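Local atomic coordinates of peptide synthetase, module 7 (PDB entry 4TX3), a protein that probably serves glycopeptide antibiotic assembly as a condensation-like domain that recruits cytochrome P450 enzymes to crosslink the carrier-bound peptide. Residues 222-227 with 426-431; 231-236 with 394-399; 6-11 with 176-181. All coordinates share one frame; numbering follows the deposited sequence.

Interaction 1 of 3, residues 222-227 with 426-431; sequences PFDRAR and LFDHDT. With SO4 (sulfate ion), chain G.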
loop_
_atom_site.group_PDB
_atom_site.type_symbol
_atom_site.label_atom_id
_atom_site.label_comp_id
_atom_site.label_asym_id
_atom_site.label_seq_id
_atom_site.Cartn_x
_atom_site.Cartn_y
_atom_site.Cartn_z
ATOM N N PRO B 222 18.686 19.225 -28.651
ATOM C CA PRO B 222 18.813 20.637 -29.046
ATOM C C PRO B 222 19.405 21.535 -27.946
ATOM O O PRO B 222 18.682 22.342 -27.330
ATOM C CB PRO B 222 17.366 21.037 -29.356
ATOM C CG PRO B 222 16.559 20.189 -28.426
ATOM C CD PRO B 222 17.284 18.853 -28.375
ATOM N N PHE B 223 20.712 21.406 -27.722
ATOM C CA PHE B 223 21.388 22.146 -26.653
ATOM C C PHE B 223 21.358 23.659 -26.894
ATOM O O PHE B 223 21.322 24.103 -28.036
ATOM C CB PHE B 223 22.842 21.686 -26.508
ATOM C CG PHE B 223 23.000 20.231 -26.138
ATOM C CD1 PHE B 223 22.409 19.717 -24.999
ATOM C CD2 PHE B 223 23.768 19.383 -26.927
ATOM C CE1 PHE B 223 22.575 18.375 -24.659
ATOM C CE2 PHE B 223 23.923 18.045 -26.596
ATOM C CZ PHE B 223 23.331 17.546 -25.460
ATOM N N ASP B 224 21.361 24.442 -25.820
ATOM C CA ASP B 224 21.504 25.891 -25.935
ATOM C C ASP B 224 22.937 26.307 -25.578
ATOM O O ASP B 224 23.378 27.403 -25.928
ATOM C CB ASP B 224 20.496 26.616 -25.033
ATOM C CG ASP B 224 19.079 26.556 -25.572
ATOM O OD1 ASP B 224 18.850 26.949 -26.732
ATOM O OD2 ASP B 224 18.184 26.097 -24.839
ATOM N N ARG B 225 23.650 25.423 -24.884
ATOM C CA ARG B 225 25.046 25.637 -24.497
ATOM C C ARG B 225 25.819 24.336 -24.535
ATOM O O ARG B 225 25.243 23.257 -24.375
ATOM C CB ARG B 225 25.170 26.206 -23.084
ATOM C CG ARG B 225 24.611 27.555 -22.876
ATOM C CD ARG B 225 24.097 27.702 -21.469
ATOM N NE ARG B 225 22.854 28.447 -21.548
ATOM C CZ ARG B 225 21.659 27.962 -21.249
ATOM N NH1 ARG B 225 21.525 26.734 -20.782
ATOM N NH2 ARG B 225 20.601 28.737 -21.390
ATOM N N ALA B 226 27.131 24.438 -24.699
ATOM C CA ALA B 226 27.966 23.251 -24.717
ATOM C C ALA B 226 28.004 22.623 -23.322
ATOM O O ALA B 226 27.826 23.317 -22.319
ATOM C CB ALA B 226 29.370 23.589 -25.193
ATOM N N ARG B 227 28.223 21.310 -23.277
ATOM C CA ARG B 227 28.343 20.589 -22.024
ATOM C C ARG B 227 29.630 21.008 -21.336
ATOM O O ARG B 227 30.701 20.857 -21.910
ATOM C CB ARG B 227 28.320 19.080 -22.266
ATOM C CG ARG B 227 28.135 18.238 -21.018
ATOM C CD ARG B 227 28.284 16.746 -21.323
ATOM N NE ARG B 227 27.328 16.315 -22.329
ATOM C CZ ARG B 227 26.060 16.022 -22.065
ATOM N NH1 ARG B 227 25.596 16.112 -20.817
ATOM N NH2 ARG B 227 25.255 15.647 -23.049
ATOM N N LEU B 426 22.306 23.098 -19.993
ATOM C CA LEU B 426 22.282 22.738 -21.403
ATOM C C LEU B 426 21.094 23.334 -22.130
ATOM O O LEU B 426 21.171 23.613 -23.325
ATOM C CB LEU B 426 22.249 21.216 -21.566
ATOM C CG LEU B 426 23.347 20.377 -20.912
ATOM C CD1 LEU B 426 23.085 18.892 -21.138
ATOM C CD2 LEU B 426 24.720 20.764 -21.426
ATOM N N PHE B 427 19.990 23.518 -21.414
ATOM C CA PHE B 427 18.740 23.947 -22.038
ATOM C C PHE B 427 18.125 25.185 -21.395
ATOM O O PHE B 427 18.127 25.336 -20.177
ATOM C CB PHE B 427 17.695 22.827 -21.992
ATOM C CG PHE B 427 18.133 21.541 -22.642
ATOM C CD1 PHE B 427 18.145 21.413 -24.029
ATOM C CD2 PHE B 427 18.497 20.447 -21.863
ATOM C CE1 PHE B 427 18.525 20.220 -24.630
ATOM C CE2 PHE B 427 18.883 19.252 -22.454
ATOM C CZ PHE B 427 18.897 19.136 -23.841
ATOM N N ASP B 428 17.570 26.044 -22.239
ATOM C CA ASP B 428 16.690 27.117 -21.819
ATOM C C ASP B 428 15.262 26.607 -21.662
ATOM O O ASP B 428 14.896 25.602 -22.279
ATOM C CB ASP B 428 16.722 28.255 -22.836
ATOM C CG ASP B 428 17.968 29.060 -22.737
ATOM O OD1 ASP B 428 18.430 29.242 -21.597
ATOM O OD2 ASP B 428 18.501 29.502 -23.778
ATOM N N HIS B 429 14.458 27.316 -20.869
ATOM C CA HIS B 429 13.077 26.918 -20.576
ATOM C C HIS B 429 12.241 26.764 -21.839
ATOM O O HIS B 429 11.393 25.871 -21.903
ATOM C CB HIS B 429 12.407 27.933 -19.643
ATOM C CG HIS B 429 11.031 27.541 -19.200
ATOM N ND1 HIS B 429 9.892 27.933 -19.870
ATOM C CD2 HIS B 429 10.612 26.790 -18.154
ATOM C CE1 HIS B 429 8.829 27.444 -19.256
ATOM N NE2 HIS B 429 9.238 26.750 -18.208
ATOM N N ASP B 430 12.473 27.625 -22.835
ATOM C CA ASP B 430 11.684 27.582 -24.078
ATOM C C ASP B 430 12.037 26.370 -24.947
ATOM O O ASP B 430 11.164 25.776 -25.581
ATOM C CB ASP B 430 11.839 28.888 -24.888
ATOM C CG ASP B 430 13.290 29.217 -25.255
ATOM O OD1 ASP B 430 14.092 28.299 -25.558
ATOM O OD2 ASP B 430 13.625 30.425 -25.273
ATOM N N THR B 431 13.316 26.008 -24.973
ATOM C CA THR B 431 13.736 24.782 -25.626
ATOM C C THR B 431 13.001 23.583 -25.029
ATOM O O THR B 431 12.516 22.726 -25.761
ATOM C CB THR B 431 15.251 24.571 -25.504
ATOM O OG1 THR B 431 15.925 25.756 -25.941
ATOM C CG2 THR B 431 15.701 23.401 -26.366
HETATM S S SO4 G . 15.532 30.332 -18.890
HETATM O O1 SO4 G . 15.308 30.522 -17.447
HETATM O O2 SO4 G . 16.831 30.886 -19.294
HETATM O O3 SO4 G . 15.513 28.897 -19.191
HETATM O O4 SO4 G . 14.460 30.993 -19.645
#
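Asp224 holds CG anti to its carbonyl carbon (chi1 -74°), and Thr431 likewise holds OG1 anti to its own (chi1 -52°); the two side chains thereby meet tip to tip at the start of helix 429-448. Thr431 OG1 donates to Asp224 OD2 over 2.5 Å, on the syn lone pair. The same OD2 of Asp224 takes the backbone N of Asp428 at 2.7 Å, from the anti side and somewhat out of the carboxylate plane, so two donors grip one oxygen. The backbone N of Asp224 donates nearly head-on to Leu426 O at 2.6 Å, while Arg225 N adds a weak bond to that carbonyl.

Apolar side chains pack beside these bonds. Phe223 and Leu426 lie side by side, with Phe223 CE1 3.6 Å from Leu426 CD1. The rings of Phe223 and Phe427 meet obliquely, planes 33° apart, and Pro222 O sits at the edge of the Phe427 ring, 3.4 Å from CE1. Arg227 passes Leu426 but spends its charge on Glu218 and Asp398. Arg225 bends back beneath Asp224, whose CB lies over the centre of its guanidinium; its salt bridge to Asp428 OD1 is modelled too short to be relied on in detail. A sulfate, probably from the crystallisation liquor, accepts from His429 N through O3 at 2.5 Å.

Asp428 occupies the N-cap position without capping through its side chain. Carboxylate and sulfate instead gather at backbone N-H groups around the helix start, where the helix end, with Arg225 close by, would probably favour negative charge and ease the repulsion between Asp224 and Asp428.

Interaction 2 of 3, residues 231-236 with 394-399; sequences PSRRAG and AIELDL. With SO4 (sulfate ion), chain F.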
loop_
_atom_site.group_PDB
_atom_site.type_symbol
_atom_site.label_atom_id
_atom_site.label_comp_id
_atom_site.label_asym_id
_atom_site.label_seq_id
_atom_site.Cartn_x
_atom_site.Cartn_y
_atom_site.Cartn_z
ATOM N N PRO B 231 29.478 19.499 -14.005
ATOM C CA PRO B 231 28.054 19.836 -14.037
ATOM C C PRO B 231 27.621 20.642 -12.822
ATOM O O PRO B 231 28.160 20.460 -11.734
ATOM C CB PRO B 231 27.380 18.465 -14.044
ATOM C CG PRO B 231 28.324 17.605 -13.266
ATOM C CD PRO B 231 29.707 18.099 -13.597
ATOM N N SER B 232 26.652 21.527 -13.011
ATOM C CA SER B 232 26.026 22.200 -11.888
ATOM C C SER B 232 24.896 21.338 -11.336
ATOM O O SER B 232 24.534 21.450 -10.172
ATOM C CB SER B 232 25.486 23.557 -12.306
ATOM O OG SER B 232 24.254 23.404 -12.980
ATOM N N ARG B 233 24.365 20.467 -12.191
ATOM C CA ARG B 233 23.179 19.656 -11.914
ATOM C C ARG B 233 21.935 20.477 -11.579
ATOM O O ARG B 233 20.997 19.947 -10.983
ATOM C CB ARG B 233 23.436 18.658 -10.777
ATOM C CG ARG B 233 24.548 17.663 -11.026
ATOM C CD ARG B 233 24.607 16.641 -9.881
ATOM N NE ARG B 233 25.776 15.773 -9.965
ATOM C CZ ARG B 233 26.607 15.511 -8.959
ATOM N NH1 ARG B 233 26.400 16.029 -7.756
ATOM N NH2 ARG B 233 27.642 14.710 -9.152
ATOM N N ARG B 234 21.902 21.750 -11.967
ATOM C CA ARG B 234 20.689 22.548 -11.761
ATOM C C ARG B 234 19.593 22.105 -12.723
ATOM O O ARG B 234 19.868 21.622 -13.810
ATOM C CB ARG B 234 20.970 24.044 -11.927
ATOM C CG ARG B 234 21.822 24.659 -10.823
ATOM C CD ARG B 234 22.090 26.156 -11.061
ATOM N NE ARG B 234 22.846 26.373 -12.299
ATOM C CZ ARG B 234 22.365 26.935 -13.415
ATOM N NH1 ARG B 234 21.120 27.420 -13.460
ATOM N NH2 ARG B 234 23.153 27.051 -14.485
ATOM N N ALA B 235 18.345 22.287 -12.329
ATOM C CA ALA B 235 17.240 21.740 -13.097
ATOM C C ALA B 235 16.062 22.687 -13.161
ATOM O O ALA B 235 15.729 23.334 -12.175
ATOM C CB ALA B 235 16.798 20.412 -12.502
ATOM N N GLY B 236 15.431 22.754 -14.325
ATOM C CA GLY B 236 14.181 23.472 -14.477
ATOM C C GLY B 236 13.096 22.477 -14.824
ATOM O O GLY B 236 13.391 21.320 -15.120
ATOM N N ALA B 394 18.145 17.923 -7.799
ATOM C CA ALA B 394 19.283 17.962 -8.713
ATOM C C ALA B 394 19.160 16.873 -9.777
ATOM O O ALA B 394 18.694 15.767 -9.494
ATOM C CB ALA B 394 20.587 17.805 -7.950
ATOM N N ILE B 395 19.575 17.192 -10.997
ATOM C CA ILE B 395 19.463 16.264 -12.123
ATOM C C ILE B 395 20.841 15.903 -12.706
ATOM O O ILE B 395 21.722 16.762 -12.814
ATOM C CB ILE B 395 18.560 16.847 -13.242
ATOM C CG1 ILE B 395 18.240 15.792 -14.300
ATOM C CG2 ILE B 395 19.194 18.086 -13.898
ATOM C CD1 ILE B 395 17.258 16.290 -15.353
ATOM N N GLU B 396 21.022 14.624 -13.047
ATOM C CA GLU B 396 22.247 14.134 -13.688
ATOM C C GLU B 396 22.019 13.883 -15.172
ATOM O O GLU B 396 22.955 13.884 -15.961
ATOM C CB GLU B 396 22.737 12.845 -13.041
ATOM C CG GLU B 396 23.243 12.983 -11.625
ATOM C CD GLU B 396 23.752 11.657 -11.084
ATOM O OE1 GLU B 396 22.927 10.722 -10.943
ATOM O OE2 GLU B 396 24.977 11.542 -10.833
ATOM N N LEU B 397 20.763 13.638 -15.529
ATOM C CA LEU B 397 20.362 13.437 -16.915
ATOM C C LEU B 397 20.272 14.770 -17.674
ATOM O O LEU B 397 20.178 15.845 -17.070
ATOM C CB LEU B 397 19.016 12.718 -16.958
ATOM C CG LEU B 397 18.959 11.281 -16.443
ATOM C CD1 LEU B 397 17.522 10.849 -16.255
ATOM C CD2 LEU B 397 19.664 10.337 -17.387
ATOM N N ASP B 398 20.281 14.697 -18.997
ATOM C CA ASP B 398 19.986 15.868 -19.815
ATOM C C ASP B 398 18.491 16.182 -19.774
ATOM O O ASP B 398 18.089 17.321 -19.509
ATOM C CB ASP B 398 20.459 15.636 -21.244
ATOM C CG ASP B 398 21.967 15.472 -21.327
ATOM O OD1 ASP B 398 22.616 15.389 -20.256
ATOM O OD2 ASP B 398 22.502 15.422 -22.454
ATOM N N LEU B 399 17.671 15.162 -20.016
ATOM C CA LEU B 399 16.220 15.308 -19.956
ATOM C C LEU B 399 15.579 14.145 -19.198
ATOM O O LEU B 399 16.032 13.005 -19.280
ATOM C CB LEU B 399 15.625 15.405 -21.367
ATOM C CG LEU B 399 16.277 16.430 -22.300
ATOM C CD1 LEU B 399 15.928 16.164 -23.754
ATOM C CD2 LEU B 399 15.873 17.827 -21.893
HETATM S S SO4 F . 27.110 14.854 -4.078
HETATM O O1 SO4 F . 27.610 13.759 -3.246
HETATM O O2 SO4 F . 27.205 16.104 -3.330
HETATM O O3 SO4 F . 27.937 14.967 -5.289
HETATM O O4 SO4 F . 25.717 14.574 -4.451
#
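Ala235 and Ile395 make the close apolar touch of this contact, Ala235 CB resting 3.6 Å from Ile395 CG2. Ile395 sets CG1 anti to its backbone N (chi1 -170°), which leaves CG2 between N and the carbonyl carbon, facing both Ala235 CB and the carbonyl oxygen of Arg234. Beside it the backbones join: Ile395 N donates to Arg233 O at 3.1 Å, with a nearly straight N-H but tilted from the carbonyl plane. Arg233, with its backbone in the left-handed region, also lays CB 3.3 Å from Ile395 O. Just before it, Ser232 OG accepts from Arg234 N in an ST turn.

Between the segments the fit slackens toward the polar, partly exposed side. Arg233 runs out extended beside Glu396, both pointing the same way, yet NE stays 4.4 Å from Glu396 OE2, beyond a salt bridge and with the two planes 85° apart. Glu396 pairs instead with Arg39. The Arg233 guanidinium bonds to Arg37 O and Leu29 O, and offers NH1 at its edge to a sulfate probably taken up from the crystallisation liquor, 3.1 Å from O3. That sulfate also binds Arg31 N, Arg39 NE and His142 NE2.

The contact sets the start of edge strand 235-242 against the segment that returns from strand 383-388 in one sheet to strand 399-407 in the other, a crossover characteristic of the two-lobed condensation-domain fold.

Interaction 3 of 3, residues 6-11 with 176-181; sequences PALEAV and LALQFA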
loop_
_atom_site.group_PDB
_atom_site.type_symbol
_atom_site.label_atom_id
_atom_site.label_comp_id
_atom_site.label_asym_id
_atom_site.label_seq_id
_atom_site.Cartn_x
_atom_site.Cartn_y
_atom_site.Cartn_z
ATOM N N PRO B 6 22.251 -16.288 -5.128
ATOM C CA PRO B 6 22.323 -16.689 -3.720
ATOM C C PRO B 6 21.088 -16.222 -2.944
ATOM O O PRO B 6 20.394 -15.302 -3.360
ATOM C CB PRO B 6 23.596 -15.998 -3.219
ATOM C CG PRO B 6 23.808 -14.864 -4.184
ATOM C CD PRO B 6 23.332 -15.366 -5.503
ATOM N N ALA B 7 20.800 -16.871 -1.833
ATOM C CA ALA B 7 19.689 -16.447 -1.007
ATOM C C ALA B 7 19.932 -15.057 -0.451
ATOM O O ALA B 7 21.020 -14.736 0.029
ATOM C CB ALA B 7 19.458 -17.419 0.123
ATOM N N LEU B 8 18.899 -14.231 -0.545
ATOM C CA LEU B 8 18.880 -12.948 0.129
ATOM C C LEU B 8 18.426 -13.200 1.562
ATOM O O LEU B 8 17.290 -13.583 1.806
ATOM C CB LEU B 8 17.959 -11.976 -0.607
ATOM C CG LEU B 8 17.663 -10.620 0.040
ATOM C CD1 LEU B 8 18.934 -9.816 0.233
ATOM C CD2 LEU B 8 16.635 -9.832 -0.777
ATOM N N GLU B 9 19.327 -13.029 2.516
ATOM C CA GLU B 9 18.972 -13.296 3.903
ATOM C C GLU B 9 19.847 -12.491 4.850
ATOM O O GLU B 9 20.864 -11.927 4.441
ATOM C CB GLU B 9 19.090 -14.797 4.214
ATOM C CG GLU B 9 20.493 -15.381 4.074
ATOM C CD GLU B 9 20.555 -16.843 4.502
ATOM O OE1 GLU B 9 21.567 -17.521 4.227
ATOM O OE2 GLU B 9 19.588 -17.323 5.122
ATOM N N ALA B 10 19.431 -12.424 6.111
ATOM C CA ALA B 10 20.235 -11.801 7.151
ATOM C C ALA B 10 21.586 -12.487 7.190
ATOM O O ALA B 10 21.678 -13.694 7.010
ATOM C CB ALA B 10 19.541 -11.899 8.496
ATOM N N VAL B 11 22.637 -11.722 7.428
ATOM C CA VAL B 11 23.983 -12.262 7.339
ATOM C C VAL B 11 24.812 -11.751 8.507
ATOM O O VAL B 11 24.614 -10.631 8.947
ATOM C CB VAL B 11 24.610 -11.876 5.968
ATOM C CG1 VAL B 11 26.099 -11.620 6.070
ATOM C CG2 VAL B 11 24.270 -12.932 4.912
ATOM N N LEU B 176 13.546 -5.102 11.556
ATOM C CA LEU B 176 13.556 -5.494 10.141
ATOM C C LEU B 176 14.128 -6.900 10.011
ATOM O O LEU B 176 14.963 -7.314 10.814
ATOM C CB LEU B 176 14.385 -4.525 9.291
ATOM C CG LEU B 176 13.870 -3.096 9.131
ATOM C CD1 LEU B 176 14.854 -2.258 8.329
ATOM C CD2 LEU B 176 12.509 -3.116 8.472
ATOM N N ALA B 177 13.681 -7.642 9.014
ATOM C CA ALA B 177 14.281 -8.936 8.766
ATOM C C ALA B 177 15.657 -8.723 8.123
ATOM O O ALA B 177 16.641 -9.360 8.497
ATOM C CB ALA B 177 13.377 -9.794 7.879
ATOM N N LEU B 178 15.710 -7.789 7.185
ATOM C CA LEU B 178 16.940 -7.398 6.504
ATOM C C LEU B 178 17.326 -5.956 6.774
ATOM O O LEU B 178 16.478 -5.067 6.721
ATOM C CB LEU B 178 16.790 -7.585 4.992
ATOM C CG LEU B 178 16.451 -9.000 4.543
ATOM C CD1 LEU B 178 16.451 -9.027 3.037
ATOM C CD2 LEU B 178 17.467 -9.983 5.111
ATOM N N GLN B 179 18.606 -5.733 7.056
ATOM C CA GLN B 179 19.218 -4.401 6.985
ATOM C C GLN B 179 19.921 -4.204 5.634
ATOM O O GLN B 179 20.219 -5.184 4.947
ATOM C CB GLN B 179 20.212 -4.209 8.127
ATOM C CG GLN B 179 19.560 -4.238 9.484
ATOM C CD GLN B 179 18.674 -3.034 9.734
ATOM O OE1 GLN B 179 18.827 -1.971 9.100
ATOM N NE2 GLN B 179 17.739 -3.189 10.667
ATOM N N PHE B 180 20.204 -2.959 5.252
ATOM C CA PHE B 180 20.771 -2.718 3.921
ATOM C C PHE B 180 22.096 -3.446 3.689
ATOM O O PHE B 180 22.386 -3.839 2.571
ATOM C CB PHE B 180 20.971 -1.224 3.647
ATOM C CG PHE B 180 21.266 -0.933 2.198
ATOM C CD1 PHE B 180 20.276 -1.087 1.235
ATOM C CD2 PHE B 180 22.533 -0.563 1.790
ATOM C CE1 PHE B 180 20.545 -0.861 -0.114
ATOM C CE2 PHE B 180 22.811 -0.327 0.445
ATOM C CZ PHE B 180 21.816 -0.469 -0.507
ATOM N N ALA B 181 22.891 -3.624 4.742
ATOM C CA ALA B 181 24.167 -4.337 4.639
ATOM C C ALA B 181 23.974 -5.774 4.139
ATOM O O ALA B 181 24.852 -6.326 3.457
ATOM C CB ALA B 181 24.885 -4.345 5.993
#
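Ala177 opens the contact with its backbone: its carbonyl oxygen lies 3.9 Å from Ala10 CB, a loose touch at the outer margin. Leu178 follows and carries nearly everything else. Its CG is anti to the carbonyl carbon (chi1 -58°), and CD1 continues the chain anti to CA (chi2 -176°); these torsions turn CD1 toward Leu8 and leave CD2 against the main chain. Leu178 CD1 lies 3.6 Å from Leu8 CG and 3.8 Å from Leu8 CD1, with Leu8 CD2 only slightly farther, so that one methyl is set against the fork of the other leucine while the two side chains cross at a slant. Leu178 CD2 sits over the flat face of the peptide group joining Glu9 and Ala10, 3.3 Å from Ala10 N and 3.5 Å from Glu9 C.

Gln179 stands at the N-cap of helix 180-191, its side chain leading away from segment 6-11; the side-chain amide bonds to Glu68 N and Arg66 O. Phe180 and Ala181 then begin the helix, Phe180 meeting Phe304 edge-to-face. The helix supplies the polar fastening next to this contact, Asp182 accepting from both Gln179 N and Val11 N, and Trp186 NE1 donating to Pro6 O.

No hydrogen bond or charge pair joins 6-11 to 176-181 directly. Cohesion between them is dispersive and centred on a single buried leucine, which packs on one face of a peptide unit and against the fork of Leu8. The contact itself is apolar and undirected; the directional bonds nearby, to Asp182 and Trp186, probably fix how segment 6-11 lies on the helix.

Overall arrangement
From the N terminus, interaction 3 comes first: segment 6-11 runs onto the start of helix 180-191 and closes a loop of 164 residues before the other two open. Interaction 1 opens at 222-227 and interaction 2 at 231-236; the latter closes first, at 394-399, and the former at 426-431, so interaction 2 lies wholly within the span of interaction 1. These two adjoin, their centres 12 Å apart, joined by the Arg227–Asp398 salt bridge and by Phe427 against Leu399. Together they tie the approach to strand 235-242 to the crossover segment and helix 429-448. Interaction 3 lies across the chain's centre, about 26 Å from interaction 1 and 15 Å from interaction 2 between nearest atoms.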